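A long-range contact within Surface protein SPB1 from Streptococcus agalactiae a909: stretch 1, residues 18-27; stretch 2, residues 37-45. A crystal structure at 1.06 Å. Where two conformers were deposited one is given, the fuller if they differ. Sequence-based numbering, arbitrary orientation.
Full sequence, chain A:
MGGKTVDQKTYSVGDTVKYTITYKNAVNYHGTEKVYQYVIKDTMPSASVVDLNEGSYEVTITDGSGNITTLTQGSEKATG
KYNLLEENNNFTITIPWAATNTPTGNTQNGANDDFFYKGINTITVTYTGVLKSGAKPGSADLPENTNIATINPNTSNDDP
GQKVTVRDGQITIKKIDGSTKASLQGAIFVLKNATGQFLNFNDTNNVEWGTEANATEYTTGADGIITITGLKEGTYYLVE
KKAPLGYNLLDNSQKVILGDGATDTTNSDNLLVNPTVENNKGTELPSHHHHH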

# COMPACT_ATOMS: atom_id res chain seq x y z
N LYS A 18 -3.85 -4.50 4.57
CA LYS A 18 -3.94 -5.15 5.88
C LYS A 18 -2.56 -5.25 6.49
O LYS A 18 -1.64 -5.85 5.91
CB LYS A 18 -4.58 -6.53 5.84
CG LYS A 18 -4.83 -7.02 7.26
CD LYS A 18 -5.80 -8.18 7.35
CE LYS A 18 -6.41 -8.30 8.74
NZ LYS A 18 -7.27 -7.12 9.07
N TYR A 19 -2.44 -4.61 7.64
CA TYR A 19 -1.22 -4.58 8.43
C TYR A 19 -1.27 -5.59 9.57
O TYR A 19 -2.33 -5.81 10.16
CB TYR A 19 -1.08 -3.22 9.08
CG TYR A 19 -0.80 -2.05 8.16
CD1 TYR A 19 0.50 -1.69 7.86
CD2 TYR A 19 -1.81 -1.27 7.64
CE1 TYR A 19 0.79 -0.57 7.10
CE2 TYR A 19 -1.54 -0.15 6.85
CZ TYR A 19 -0.24 0.20 6.59
OH TYR A 19 -0.02 1.34 5.85
N THR A 20 -0.11 -6.16 9.89
CA THR A 20 0.06 -7.03 11.03
C THR A 20 1.27 -6.59 11.84
O THR A 20 2.37 -6.47 11.29
CB THR A 20 0.23 -8.51 10.61
OG1 THR A 20 -0.90 -8.90 9.82
CG2 THR A 20 0.31 -9.42 11.83
N ILE A 21 1.05 -6.35 13.13
CA ILE A 21 2.13 -6.06 14.07
C ILE A 21 2.25 -7.29 14.97
O ILE A 21 1.26 -7.72 15.56
CB ILE A 21 1.80 -4.84 14.95
CG1 ILE A 21 1.61 -3.59 14.10
CG2 ILE A 21 2.90 -4.66 16.00
CD1 ILE A 21 0.88 -2.48 14.86
N THR A 22 3.45 -7.84 15.09
CA THR A 22 3.71 -9.05 15.87
C THR A 22 4.82 -8.77 16.88
O THR A 22 5.87 -8.23 16.49
CB THR A 22 4.10 -10.25 14.91
OG1 THR A 22 3.06 -10.46 13.94
CG2 THR A 22 4.36 -11.54 15.67
N TYR A 23 4.62 -9.15 18.14
CA TYR A 23 5.61 -9.00 19.19
C TYR A 23 5.66 -10.31 19.94
O TYR A 23 4.70 -10.71 20.58
CB TYR A 23 5.20 -7.87 20.11
CG TYR A 23 6.14 -7.61 21.26
CD1 TYR A 23 7.24 -6.78 21.10
CD2 TYR A 23 5.84 -8.08 22.53
CE1 TYR A 23 8.05 -6.47 22.16
CE2 TYR A 23 6.66 -7.79 23.61
CZ TYR A 23 7.76 -6.99 23.42
OH TYR A 23 8.55 -6.67 24.49
N LYS A 24 6.79 -10.99 19.85
CA LYS A 24 6.92 -12.36 20.34
C LYS A 24 7.47 -12.48 21.73
O LYS A 24 7.54 -13.59 22.28
CB LYS A 24 7.78 -13.17 19.39
CG LYS A 24 7.11 -13.45 18.05
CD LYS A 24 7.67 -14.78 17.54
CE LYS A 24 7.55 -15.02 16.07
NZ LYS A 24 8.34 -14.02 15.32
N ASN A 25 7.87 -11.39 22.33
CA ASN A 25 8.53 -11.57 23.61
C ASN A 25 7.73 -11.17 24.85
O ASN A 25 8.32 -10.72 25.82
CB ASN A 25 9.87 -10.87 23.50
CG ASN A 25 10.64 -11.38 22.28
OD1 ASN A 25 10.56 -12.56 21.95
ND2 ASN A 25 11.38 -10.50 21.60
N ALA A 26 6.41 -11.40 24.86
CA ALA A 26 5.61 -10.81 25.92
C ALA A 26 5.57 -11.73 27.13
O ALA A 26 4.93 -12.78 27.10
CB ALA A 26 4.24 -10.50 25.42
N VAL A 27 6.30 -11.33 28.18
CA VAL A 27 6.41 -12.08 29.43
C VAL A 27 6.05 -11.18 30.61
O VAL A 27 5.75 -9.99 30.46
CB VAL A 27 7.82 -12.69 29.61
CG1 VAL A 27 8.11 -13.72 28.53
CG2 VAL A 27 8.88 -11.60 29.64
N GLN A 37 1.68 -3.75 31.82
CA GLN A 37 1.05 -3.45 30.54
C GLN A 37 2.05 -3.57 29.42
O GLN A 37 3.25 -3.47 29.66
CB GLN A 37 0.46 -2.03 30.55
CG GLN A 37 1.50 -0.94 30.65
CD GLN A 37 0.90 0.44 30.77
OE1 GLN A 37 -0.25 0.61 31.17
NE2 GLN A 37 1.69 1.45 30.44
N TYR A 38 1.53 -3.76 28.21
CA TYR A 38 2.29 -3.53 26.99
C TYR A 38 1.60 -2.43 26.21
O TYR A 38 0.37 -2.41 26.10
CB TYR A 38 2.41 -4.82 26.12
CG TYR A 38 3.43 -5.76 26.68
CD1 TYR A 38 4.77 -5.64 26.38
CD2 TYR A 38 3.05 -6.76 27.56
CE1 TYR A 38 5.71 -6.48 26.95
CE2 TYR A 38 3.98 -7.61 28.13
CZ TYR A 38 5.31 -7.45 27.85
OH TYR A 38 6.26 -8.27 28.43
N VAL A 39 2.39 -1.52 25.65
CA VAL A 39 1.87 -0.38 24.89
C VAL A 39 2.35 -0.48 23.45
O VAL A 39 3.57 -0.53 23.19
CB VAL A 39 2.35 0.94 25.50
CG1 VAL A 39 1.75 2.10 24.73
CG2 VAL A 39 2.01 1.03 26.99
N ILE A 40 1.41 -0.51 22.51
CA ILE A 40 1.68 -0.56 21.08
C ILE A 40 1.31 0.80 20.51
O ILE A 40 0.16 1.21 20.55
CB ILE A 40 0.82 -1.66 20.41
CG1 ILE A 40 1.13 -3.03 21.03
CG2 ILE A 40 1.05 -1.65 18.90
CD1 ILE A 40 0.10 -3.50 22.05
N LYS A 41 2.31 1.49 19.96
CA LYS A 41 2.10 2.81 19.37
C LYS A 41 2.43 2.75 17.90
O LYS A 41 3.50 2.30 17.53
CB LYS A 41 3.00 3.85 20.03
CG LYS A 41 2.56 4.28 21.38
CD LYS A 41 3.43 5.37 21.97
CE LYS A 41 2.96 5.76 23.37
NZ LYS A 41 3.76 6.89 23.91
N ASP A 42 1.52 3.22 17.05
CA ASP A 42 1.71 3.12 15.59
C ASP A 42 1.55 4.50 15.00
O ASP A 42 0.49 5.13 15.13
CB ASP A 42 0.67 2.16 15.03
CG ASP A 42 0.91 1.79 13.60
OD1 ASP A 42 1.35 2.62 12.79
OD2 ASP A 42 0.59 0.63 13.23
N THR A 43 2.63 4.99 14.39
CA THR A 43 2.61 6.26 13.68
C THR A 43 2.52 5.93 12.18
O THR A 43 3.45 5.39 11.60
CB THR A 43 3.86 7.09 13.96
OG1 THR A 43 4.00 7.27 15.37
CG2 THR A 43 3.78 8.46 13.27
N MET A 44 1.36 6.24 11.61
CA MET A 44 1.07 5.97 10.21
C MET A 44 1.62 7.09 9.34
O MET A 44 1.92 8.18 9.82
CB MET A 44 -0.44 5.87 10.05
CG MET A 44 -1.01 4.56 10.56
SD MET A 44 -0.63 3.18 9.45
CE MET A 44 -1.88 3.39 8.20
N PRO A 45 1.72 6.84 8.03
CA PRO A 45 1.94 7.93 7.07
C PRO A 45 0.79 8.93 7.17
O PRO A 45 -0.22 8.71 7.84
CB PRO A 45 1.90 7.23 5.71
CG PRO A 45 1.77 5.87 5.92
CD PRO A 45 1.49 5.57 7.34

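What fills the middle of the contact? I21 and I40 face each other there, their CA atoms 8.9 Å apart, and each CA-to-CB bond points toward the opposing strand. The two side chains come nearest at I21 CD1 and I40 CG2, 4.1 Å apart, an ordinary van der Waals distance. I21 CD1 also lies 3.5 Å from D42 OD2, yet this carboxylate is not left unsatisfied, because both of its oxygens are hydrogen-bonded elsewhere in the structure.

How do the backbones allow this? Strands 18-26 and 37-43 run roughly antiparallel, with 147° between their directions, but their axes come no closer than 10.2 Å. That gap is too wide for backbone pairing between them, so side chains bridge it. Alternation along each strand sends Y19, I21 and Y23 toward Y38, I40 and D42, while the intervening T20, T22 and V39 stay out of reach.

What lies beyond the isoleucines? At one end, M44 leaves its backbone sideways, but its three m rotamers bring the thioether to Y19: SD sits 4.6 Å from the centroid of the Y19 ring, in an oblique sulfur-aromatic contact, and M44 CE is 3.8 Å from Y19 CE2. At the other end, Y23 and Y38 form an oblique aromatic pair, with planes at 53° and Y23 CE2 3.7 Å from Y38 CE1.

Where does the contact become polar? It does so at the tip of Y38, the residue most covered by the opposite stretch. A26 CB rests over one face of its ring, 4.3 Å from the Y38 ring centroid, in a CH-pi contact. Beyond the ring edge, Y38 OH donates a hydrogen bond to V27 O at 2.7 Å, tying a buried side chain to the backbone just past the end of strand 18-26.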